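Local structure of uncharacterized protein (Parabacteroides merdae, 4R7F) at residues A[179-184]-A[208-213]; A[27-32]-A[375-380]; A[3-8]-A[58-63]. The protein is of unknown function but is built from three immunoglobulin-like beta-sandwich domains and probably belongs with the type 9 secretion system plug proteins. All blocks are in the same frame, centred on the assembly; numbering follows the deposited sequence.

Interaction 1: residues A[179-184]-A[208-213]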
loop_
_atom_site.group_PDB
_atom_site.type_symbol
_atom_site.label_atom_id
_atom_site.label_comp_id
_atom_site.label_asym_id
_atom_site.label_seq_id
_atom_site.Cartn_x
_atom_site.Cartn_y
_atom_site.Cartn_z
ATOM N N THR A 179 -18.077 -7.054 26.145
ATOM C CA THR A 179 -17.499 -7.917 27.172
ATOM C C THR A 179 -16.616 -8.987 26.555
ATOM O O THR A 179 -15.590 -9.297 27.095
ATOM C CB THR A 179 -18.593 -8.743 27.912
ATOM O OG1 THR A 179 -19.817 -8.022 27.967
ATOM C CG2 THR A 179 -18.161 -9.059 29.295
ATOM N N ASP A 180 -17.057 -9.615 25.459
ATOM C CA ASP A 180 -16.391 -10.829 24.932
ATOM C C ASP A 180 -15.272 -10.580 23.914
ATOM O O ASP A 180 -14.594 -11.531 23.527
ATOM C CB ASP A 180 -17.401 -11.741 24.252
ATOM C CG ASP A 180 -18.520 -12.186 25.167
ATOM O OD1 ASP A 180 -18.438 -12.032 26.416
ATOM O OD2 ASP A 180 -19.496 -12.687 24.593
ATOM N N LEU A 181 -15.108 -9.343 23.445
ATOM C CA LEU A 181 -13.995 -9.008 22.526
ATOM C C LEU A 181 -12.879 -8.326 23.301
ATOM O O LEU A 181 -13.149 -7.557 24.213
ATOM C CB LEU A 181 -14.470 -8.049 21.429
ATOM C CG LEU A 181 -15.527 -8.606 20.467
ATOM C CD1 LEU A 181 -15.730 -7.600 19.352
ATOM C CD2 LEU A 181 -15.123 -9.972 19.914
ATOM N N LYS A 182 -11.629 -8.627 22.956
ATOM C CA LYS A 182 -10.497 -7.852 23.433
ATOM C C LYS A 182 -9.760 -7.401 22.172
ATOM O O LYS A 182 -9.381 -8.239 21.349
ATOM C CB LYS A 182 -9.582 -8.717 24.305
ATOM C CG LYS A 182 -10.301 -9.382 25.461
ATOM C CD LYS A 182 -9.309 -10.096 26.352
ATOM C CE LYS A 182 -10.001 -10.831 27.489
ATOM N NZ LYS A 182 -9.799 -12.291 27.391
ATOM N N ILE A 183 -9.500 -6.105 22.055
ATOM C CA ILE A 183 -8.902 -5.515 20.856
ATOM C C ILE A 183 -7.532 -4.928 21.186
ATOM O O ILE A 183 -7.391 -4.183 22.142
ATOM C CB ILE A 183 -9.761 -4.340 20.341
ATOM C CG1 ILE A 183 -11.270 -4.687 20.388
ATOM C CG2 ILE A 183 -9.272 -3.878 18.964
ATOM C CD1 ILE A 183 -11.870 -5.161 19.109
ATOM N N PHE A 184 -6.537 -5.218 20.366
ATOM C CA PHE A 184 -5.241 -4.558 20.469
ATOM C C PHE A 184 -4.931 -3.892 19.161
ATOM O O PHE A 184 -5.120 -4.496 18.093
ATOM C CB PHE A 184 -4.131 -5.554 20.792
ATOM C CG PHE A 184 -4.161 -6.004 22.216
ATOM C CD1 PHE A 184 -5.112 -6.884 22.641
ATOM C CD2 PHE A 184 -3.298 -5.458 23.145
ATOM C CE1 PHE A 184 -5.178 -7.276 23.969
ATOM C CE2 PHE A 184 -3.350 -5.851 24.480
ATOM C CZ PHE A 184 -4.296 -6.761 24.887
ATOM N N ILE A 208 -19.950 -3.746 14.712
ATOM C CA ILE A 208 -19.480 -3.165 15.950
ATOM C C ILE A 208 -18.514 -2.062 15.591
ATOM O O ILE A 208 -17.497 -2.311 14.963
ATOM C CB ILE A 208 -18.779 -4.202 16.831
ATOM C CG1 ILE A 208 -19.666 -5.445 16.996
ATOM C CG2 ILE A 208 -18.487 -3.616 18.225
ATOM C CD1 ILE A 208 -18.901 -6.750 16.958
ATOM N N SER A 209 -18.833 -0.842 15.987
ATOM C CA SER A 209 -18.046 0.309 15.559
ATOM C C SER A 209 -17.182 0.848 16.692
ATOM O O SER A 209 -17.692 1.059 17.804
ATOM C CB SER A 209 -18.981 1.397 15.006
ATOM O OG SER A 209 -18.261 2.591 14.729
ATOM N N TYR A 210 -15.882 1.029 16.417
ATOM C CA TYR A 210 -14.931 1.613 17.389
ATOM C C TYR A 210 -14.382 2.853 16.747
ATOM O O TYR A 210 -13.222 2.936 16.383
ATOM C CB TYR A 210 -13.756 0.676 17.713
ATOM C CG TYR A 210 -14.154 -0.605 18.365
ATOM C CD1 TYR A 210 -14.666 -1.650 17.622
ATOM C CD2 TYR A 210 -14.064 -0.767 19.739
ATOM C CE1 TYR A 210 -15.073 -2.834 18.225
ATOM C CE2 TYR A 210 -14.435 -1.962 20.345
ATOM C CZ TYR A 210 -14.947 -2.993 19.589
ATOM O OH TYR A 210 -15.331 -4.187 20.190
ATOM N N THR A 211 -15.258 3.794 16.542
ATOM C CA THR A 211 -14.961 4.997 15.807
ATOM C C THR A 211 -15.132 6.133 16.781
ATOM O O THR A 211 -15.993 6.060 17.621
ATOM C CB THR A 211 -15.931 5.128 14.628
ATOM O OG1 THR A 211 -15.728 4.012 13.757
ATOM C CG2 THR A 211 -15.649 6.357 13.846
ATOM N N TYR A 212 -14.289 7.160 16.675
ATOM C CA TYR A 212 -14.330 8.348 17.544
ATOM C C TYR A 212 -13.833 8.048 18.963
ATOM O O TYR A 212 -14.187 8.708 19.918
ATOM C CB TYR A 212 -15.731 8.972 17.580
ATOM C CG TYR A 212 -16.334 9.237 16.201
ATOM C CD1 TYR A 212 -15.712 10.109 15.299
ATOM C CD2 TYR A 212 -17.515 8.636 15.813
ATOM C CE1 TYR A 212 -16.240 10.345 14.054
ATOM C CE2 TYR A 212 -18.057 8.873 14.553
ATOM C CZ TYR A 212 -17.423 9.736 13.684
ATOM O OH TYR A 212 -17.987 10.018 12.451
ATOM N N ASN A 213 -12.972 7.068 19.074
ATOM C CA ASN A 213 -12.453 6.644 20.353
ATOM C C ASN A 213 -11.187 7.413 20.659
ATOM O O ASN A 213 -10.236 7.390 19.890
ATOM C CB ASN A 213 -12.168 5.151 20.297
ATOM C CG ASN A 213 -11.946 4.557 21.644
ATOM O OD1 ASN A 213 -11.072 5.020 22.407
ATOM N ND2 ASN A 213 -12.731 3.525 21.970
#
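Tyr210 OH packs against Leu181 and Ile183 of the facing strand. Leu181 CD1 lies 3.5 Å from this oxygen. Ile183 CD1 lies 3.8 Å from the same Tyr210 OH. Both contacts are van der Waals. The ring of Tyr210 stretches from its own strand toward 181-184, and Ile183 comes from the opposite direction. Ile183 CD1 also reaches 3.8 Å from Tyr210 CZ, obliquely to the ring. The CG1 branch of Ile183 makes this approach. CG1 stands beside the backbone N, anti to the carbonyl carbon (chi1 -43°), which points this branch at the phenol. Next to the phenol, Leu181 and Ile208 meet tip to tip, with Leu181 CD1 and Ile208 CD1 4.1 Å apart. Leu181 CD1 therefore touches both the hydroxyl and the neighbouring methyl.

The strands do not pair. The axes of 181-184 and 208-210 come within 11.7 Å at an angle of 35°, a separation bridged by side chains. All four touching residues are buried. In the neighbouring strand 160-168, Ile167 packs on Leu181 and Ile183, and Phe165 packs on Ile183. The Phe165 ring also meets that of Tyr210, with the planes about 15° apart. Farther along 208-213, Tyr212 OH bonds to Lys170 N and Asn206 O of the second subunit.

Strand 181-187 belongs to a sheet with 373-380 and 389-397. Strand 207-219 lies in the other sheet, beside 160-168. Apolar packing between these two sheets is consistent with the core of one of the immunoglobulin-like beta-sandwich domains.

Interaction 2: residues A[27-32]-A[375-380]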
loop_
_atom_site.group_PDB
_atom_site.type_symbol
_atom_site.label_atom_id
_atom_site.label_comp_id
_atom_site.label_asym_id
_atom_site.label_seq_id
_atom_site.Cartn_x
_atom_site.Cartn_y
_atom_site.Cartn_z
ATOM N N SER A 27 6.108 -8.031 5.782
ATOM C CA SER A 27 4.972 -8.759 6.297
ATOM C C SER A 27 4.602 -8.396 7.693
ATOM O O SER A 27 5.197 -7.522 8.296
ATOM C CB SER A 27 5.145 -10.277 6.118
ATOM O OG SER A 27 6.217 -10.750 6.876
ATOM N N GLU A 28 3.522 -9.016 8.152
ATOM C CA GLU A 28 3.111 -8.928 9.515
ATOM C C GLU A 28 3.266 -10.283 10.169
ATOM O O GLU A 28 3.158 -11.322 9.511
ATOM C CB GLU A 28 1.676 -8.460 9.582
ATOM C CG GLU A 28 1.413 -7.170 8.815
ATOM C CD GLU A 28 2.088 -5.947 9.398
ATOM O OE1 GLU A 28 2.344 -5.891 10.616
ATOM O OE2 GLU A 28 2.330 -5.022 8.612
ATOM N N PRO A 29 3.485 -10.288 11.481
ATOM C CA PRO A 29 3.695 -11.547 12.199
ATOM C C PRO A 29 2.388 -12.262 12.530
ATOM O O PRO A 29 2.084 -12.476 13.694
ATOM C CB PRO A 29 4.406 -11.076 13.474
ATOM C CG PRO A 29 3.797 -9.716 13.740
ATOM C CD PRO A 29 3.502 -9.121 12.395
ATOM N N TYR A 30 1.596 -12.545 11.509
ATOM C CA TYR A 30 0.442 -13.408 11.648
ATOM C C TYR A 30 0.164 -14.205 10.390
ATOM O O TYR A 30 0.464 -13.770 9.249
ATOM C CB TYR A 30 -0.826 -12.639 12.089
ATOM C CG TYR A 30 -1.169 -11.406 11.295
ATOM C CD1 TYR A 30 -1.883 -11.487 10.104
ATOM C CD2 TYR A 30 -0.814 -10.142 11.757
ATOM C CE1 TYR A 30 -2.213 -10.335 9.370
ATOM C CE2 TYR A 30 -1.131 -8.981 11.036
ATOM C CZ TYR A 30 -1.820 -9.075 9.835
ATOM O OH TYR A 30 -2.160 -7.918 9.149
ATOM N N ILE A 31 -0.432 -15.373 10.627
ATOM C CA ILE A 31 -0.944 -16.243 9.580
ATOM C C ILE A 31 -2.329 -16.796 9.929
ATOM O O ILE A 31 -2.767 -16.746 11.079
ATOM C CB ILE A 31 0.023 -17.398 9.317
ATOM C CG1 ILE A 31 0.262 -18.226 10.574
ATOM C CG2 ILE A 31 1.357 -16.836 8.844
ATOM C CD1 ILE A 31 1.055 -19.504 10.329
ATOM N N ALA A 32 -3.027 -17.305 8.919
ATOM C CA ALA A 32 -4.349 -17.904 9.119
ATOM C C ALA A 32 -4.199 -19.343 9.528
ATOM O O ALA A 32 -3.313 -20.021 9.024
ATOM C CB ALA A 32 -5.170 -17.829 7.847
ATOM N N SER A 375 -1.933 -2.201 13.064
ATOM C CA SER A 375 -2.508 -3.538 13.029
ATOM C C SER A 375 -3.557 -3.663 14.156
ATOM O O SER A 375 -3.284 -3.339 15.305
ATOM C CB SER A 375 -1.417 -4.588 13.184
ATOM O OG SER A 375 -0.332 -4.425 12.280
ATOM N N ILE A 376 -4.744 -4.120 13.793
ATOM C CA ILE A 376 -5.906 -4.244 14.664
ATOM C C ILE A 376 -6.175 -5.729 14.819
ATOM O O ILE A 376 -6.415 -6.426 13.840
ATOM C CB ILE A 376 -7.111 -3.576 14.035
ATOM C CG1 ILE A 376 -6.784 -2.102 13.780
ATOM C CG2 ILE A 376 -8.349 -3.694 14.927
ATOM C CD1 ILE A 376 -7.711 -1.473 12.781
ATOM N N TYR A 377 -6.024 -6.206 16.046
ATOM C CA TYR A 377 -6.191 -7.603 16.405
ATOM C C TYR A 377 -7.450 -7.703 17.239
ATOM O O TYR A 377 -7.576 -7.010 18.252
ATOM C CB TYR A 377 -5.025 -8.073 17.293
ATOM C CG TYR A 377 -3.685 -8.246 16.600
ATOM C CD1 TYR A 377 -2.931 -7.161 16.201
ATOM C CD2 TYR A 377 -3.186 -9.492 16.362
ATOM C CE1 TYR A 377 -1.698 -7.329 15.566
ATOM C CE2 TYR A 377 -1.971 -9.678 15.756
ATOM C CZ TYR A 377 -1.225 -8.593 15.362
ATOM O OH TYR A 377 -0.015 -8.814 14.754
ATOM N N VAL A 378 -8.340 -8.599 16.836
ATOM C CA VAL A 378 -9.601 -8.793 17.478
ATOM C C VAL A 378 -9.636 -10.206 18.063
ATOM O O VAL A 378 -9.680 -11.155 17.325
ATOM C CB VAL A 378 -10.743 -8.633 16.459
ATOM C CG1 VAL A 378 -12.082 -8.919 17.128
ATOM C CG2 VAL A 378 -10.732 -7.238 15.848
ATOM N N TYR A 379 -9.639 -10.303 19.387
ATOM C CA TYR A 379 -9.655 -11.542 20.122
ATOM C C TYR A 379 -11.040 -11.763 20.726
ATOM O O TYR A 379 -11.739 -10.806 21.072
ATOM C CB TYR A 379 -8.640 -11.485 21.262
ATOM C CG TYR A 379 -7.236 -11.348 20.802
ATOM C CD1 TYR A 379 -6.469 -12.454 20.516
ATOM C CD2 TYR A 379 -6.681 -10.112 20.600
ATOM C CE1 TYR A 379 -5.155 -12.327 20.094
ATOM C CE2 TYR A 379 -5.393 -9.975 20.144
ATOM C CZ TYR A 379 -4.624 -11.075 19.910
ATOM O OH TYR A 379 -3.328 -10.912 19.430
ATOM N N TYR A 380 -11.438 -13.026 20.860
ATOM C CA TYR A 380 -12.826 -13.331 21.211
ATOM C C TYR A 380 -12.811 -14.310 22.330
ATOM O O TYR A 380 -12.169 -15.367 22.209
ATOM C CB TYR A 380 -13.559 -13.965 20.030
ATOM C CG TYR A 380 -14.923 -14.593 20.326
ATOM C CD1 TYR A 380 -15.962 -13.827 20.843
ATOM C CD2 TYR A 380 -15.218 -15.904 19.957
ATOM C CE1 TYR A 380 -17.238 -14.360 21.043
ATOM C CE2 TYR A 380 -16.497 -16.462 20.164
ATOM C CZ TYR A 380 -17.498 -15.679 20.720
ATOM O OH TYR A 380 -18.769 -16.160 20.958
HETATM O O HOH W 1 1.215 -6.393 13.729
HETATM O O HOH W 2 1.369 -11.152 16.362
#
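The rings of Tyr30 and Tyr377 are almost perpendicular, with planes at 87° and centroids 5.8 Å apart. The pair is oblique, and the hydroxyl of Tyr377 makes the closest approach. Tyr377 OH lies at the edge of the Tyr30 ring, near its plane, 3.4 Å from Tyr30 CD2. Tyr30 CD2 is 3.9 Å from Tyr377 CZ. Tyr30 takes the crowded position for its ring, with CG between the backbone N and the carbonyl carbon (chi1 50°). This carries the CD2 edge to the phenol of Tyr377. Pro29 crosses Tyr377 at about a right angle and touches the same hydroxyl through CG.

Pro29 is the centre of an inverse gamma turn, in which Tyr30 N donates a weak bond to Glu28 O. Glu28 and Tyr30, flanking Pro29, both direct their CB toward 375-380.

Two waters also reach the Tyr377 hydroxyl. Water 1 lies in the plane of the Tyr377 ring, 2.9 Å from Tyr377 OH, and it also bonds to Ser375 OG at 2.9 Å. Its bond to Glu28 OE1 is weak. Water 2 links Tyr377 OH to Pro29 O, donating to the carbonyl at 3.1 Å.

The polar ends have further partners. Glu28 OE1 bonds to Asn189 ND2, and Thr395 OG1 bonds both Tyr30 OH and Ser375 OG. A bound Tris molecule, probably from the crystallisation liquor, lies about 3 Å from the Tyr377 side chain.

Strand 30-32 runs parallel to 129-138 in one sheet, whereas 375-380 lies in another, between 181-187 and 389-397. The contact thus joins the N-terminal plug-protein region, of the E-set clan, to a separate sheet, with two waters bridging what is probably an interface between beta-sandwich domains.

Interaction 3: residues A[3-8]-A[58-63]; sequences VKFFTD and VHCNAD
Phe5 packs on the end of strand 53-60, covering part of the sheet in an immunoglobulin-like beta-sandwich domain. The tight part is apolar. Cys60 SG makes a sulfur-aromatic contact with Phe5, 4.5 Å from the ring centroid and 40° off the ring normal. Its nearest ring atom is Phe5 CD1, at 3.8 Å from SG. Val58 CG1 sits over one face of the same ring, offset toward the rim and 4.2 Å from Phe5 CZ. The two side chains cross at about a right angle. With CG placed beside the backbone N (chi1 -62°), the Phe5 ring is directed at both residues. Ala117 and Gln119 of strand 114-122 extend this patch, and a backbone bond between Phe5 and Trp64 fastens the segment.

The other end is looser and lies closer to solvent. The extended chain of Lys4 runs past the Asp63 carbonyl, with CD 3.6 Å from Asp63 O. Lys4 NZ stays 4.7 Å from Asp63 OD2, without contact; Asp63 OD1 bonds to Thr65 OG1. A single water joins the two residues: it donates to Asp63 O at 2.8 Å and accepts a weak bond from Lys4 NZ at 3.5 Å.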
loop_
_atom_site.group_PDB
_atom_site.type_symbol
_atom_site.label_atom_id
_atom_site.label_comp_id
_atom_site.label_asym_id
_atom_site.label_seq_id
_atom_site.Cartn_x
_atom_site.Cartn_y
_atom_site.Cartn_z
ATOM N N VAL A 3 3.344 -12.757 33.744
ATOM C CA VAL A 3 4.454 -12.470 32.808
ATOM C C VAL A 3 4.020 -12.471 31.343
ATOM O O VAL A 3 3.282 -13.362 30.912
ATOM C CB VAL A 3 5.516 -13.605 32.896
ATOM C CG1 VAL A 3 6.574 -13.495 31.806
ATOM C CG2 VAL A 3 6.164 -13.632 34.273
ATOM N N LYS A 4 4.553 -11.524 30.576
ATOM C CA LYS A 4 4.203 -11.335 29.168
ATOM C C LYS A 4 5.307 -11.819 28.261
ATOM O O LYS A 4 6.482 -11.652 28.576
ATOM C CB LYS A 4 3.870 -9.861 28.886
ATOM C CG LYS A 4 2.484 -9.502 29.418
ATOM C CD LYS A 4 2.103 -8.056 29.195
ATOM C CE LYS A 4 1.003 -7.675 30.175
ATOM N NZ LYS A 4 0.100 -6.622 29.640
ATOM N N PHE A 5 4.907 -12.426 27.142
ATOM C CA PHE A 5 5.825 -12.949 26.153
ATOM C C PHE A 5 5.855 -11.972 24.989
ATOM O O PHE A 5 4.818 -11.527 24.507
ATOM C CB PHE A 5 5.399 -14.334 25.657
ATOM C CG PHE A 5 5.373 -15.367 26.733
ATOM C CD1 PHE A 5 4.337 -15.412 27.632
ATOM C CD2 PHE A 5 6.411 -16.266 26.869
ATOM C CE1 PHE A 5 4.345 -16.334 28.670
ATOM C CE2 PHE A 5 6.414 -17.195 27.872
ATOM C CZ PHE A 5 5.393 -17.225 28.785
ATOM N N PHE A 6 7.056 -11.643 24.561
ATOM C CA PHE A 6 7.255 -10.723 23.479
ATOM C C PHE A 6 8.506 -11.117 22.771
ATOM O O PHE A 6 9.394 -11.755 23.353
ATOM C CB PHE A 6 7.323 -9.270 23.980
ATOM C CG PHE A 6 8.387 -8.994 25.003
ATOM C CD1 PHE A 6 8.134 -9.182 26.364
ATOM C CD2 PHE A 6 9.604 -8.474 24.626
ATOM C CE1 PHE A 6 9.089 -8.881 27.320
ATOM C CE2 PHE A 6 10.588 -8.178 25.584
ATOM C CZ PHE A 6 10.335 -8.379 26.932
ATOM N N THR A 7 8.576 -10.778 21.504
ATOM C CA THR A 7 9.771 -11.097 20.746
ATOM C C THR A 7 10.945 -10.349 21.324
ATOM O O THR A 7 10.941 -9.113 21.371
ATOM C CB THR A 7 9.584 -10.743 19.294
ATOM O OG1 THR A 7 8.503 -11.538 18.787
ATOM C CG2 THR A 7 10.883 -11.008 18.491
ATOM N N ASP A 8 11.924 -11.116 21.780
ATOM C CA ASP A 8 13.132 -10.600 22.433
ATOM C C ASP A 8 14.287 -11.617 22.434
ATOM O O ASP A 8 14.080 -12.802 22.402
ATOM C CB ASP A 8 12.797 -10.241 23.866
ATOM C CG ASP A 8 13.806 -9.295 24.497
ATOM O OD1 ASP A 8 14.547 -8.578 23.777
ATOM O OD2 ASP A 8 13.850 -9.285 25.739
ATOM N N VAL A 58 4.418 -21.903 23.208
ATOM C CA VAL A 58 3.604 -21.406 24.317
ATOM C C VAL A 58 2.381 -20.722 23.752
ATOM O O VAL A 58 2.483 -19.798 22.942
ATOM C CB VAL A 58 4.349 -20.413 25.218
ATOM C CG1 VAL A 58 3.415 -19.882 26.282
ATOM C CG2 VAL A 58 5.564 -21.060 25.885
ATOM N N HIS A 59 1.211 -21.189 24.165
ATOM C CA HIS A 59 0.004 -20.545 23.748
ATOM C C HIS A 59 -0.339 -19.420 24.737
ATOM O O HIS A 59 -0.344 -19.649 25.958
ATOM C CB HIS A 59 -1.155 -21.519 23.642
ATOM C CG HIS A 59 -2.375 -20.890 23.054
ATOM N ND1 HIS A 59 -3.355 -20.302 23.825
ATOM C CD2 HIS A 59 -2.728 -20.671 21.767
ATOM C CE1 HIS A 59 -4.290 -19.809 23.036
ATOM N NE2 HIS A 59 -3.919 -19.992 21.782
ATOM N N CYS A 60 -0.663 -18.231 24.189
ATOM C CA CYS A 60 -0.935 -17.047 24.982
ATOM C C CYS A 60 -2.304 -16.464 24.745
ATOM O O CYS A 60 -2.912 -16.605 23.700
ATOM C CB CYS A 60 0.113 -15.957 24.696
ATOM S SG CYS A 60 1.815 -16.470 25.007
ATOM N N ASN A 61 -2.775 -15.751 25.740
ATOM C CA ASN A 61 -4.004 -14.992 25.597
ATOM C C ASN A 61 -3.778 -13.657 24.901
ATOM O O ASN A 61 -2.660 -13.353 24.492
ATOM C CB ASN A 61 -4.684 -14.902 26.965
ATOM C CG ASN A 61 -5.442 -16.196 27.284
ATOM O OD1 ASN A 61 -5.865 -16.935 26.365
ATOM N ND2 ASN A 61 -5.583 -16.500 28.553
ATOM N N ALA A 62 -4.842 -12.885 24.717
ATOM C CA ALA A 62 -4.790 -11.667 23.937
ATOM C C ALA A 62 -3.698 -10.712 24.405
ATOM O O ALA A 62 -3.034 -10.092 23.583
ATOM C CB ALA A 62 -6.131 -10.976 23.969
ATOM N N ASP A 63 -3.508 -10.618 25.718
ATOM C CA ASP A 63 -2.513 -9.718 26.304
ATOM C C ASP A 63 -1.096 -10.300 26.389
ATOM O O ASP A 63 -0.214 -9.697 26.982
ATOM C CB ASP A 63 -2.958 -9.202 27.685
ATOM C CG ASP A 63 -2.988 -10.293 28.763
ATOM O OD1 ASP A 63 -2.795 -11.482 28.468
ATOM O OD2 ASP A 63 -3.237 -9.941 29.926
HETATM O O HOH W 3 0.510 -7.133 26.220
#

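In the fold
Interactions 1 and 2 share a sheet, because strands 181-187 and 373-380 are neighbours in it. Their centres are 15 Å apart. These strands probably pair through Phe184 O and Tyr377 N, 2.8 Å apart. One face of this sheet meets strand 207-219 in interaction 1. Residues 375-380 also meet the N-terminal part of the chain in interaction 2. Interaction 3 lies 14 Å from interaction 2, centre to centre, and reaches the same sheet as segment 27-32. Ala62 CB packs 3.4 Å from Tyr379 CG, while Phe184 touches Ala62 and Asp63. A magnesium site is made by Glu223, Asp269, Asp271 and Gln371; the Glu28 side chain is about 11 Å from a bound magnesium ion.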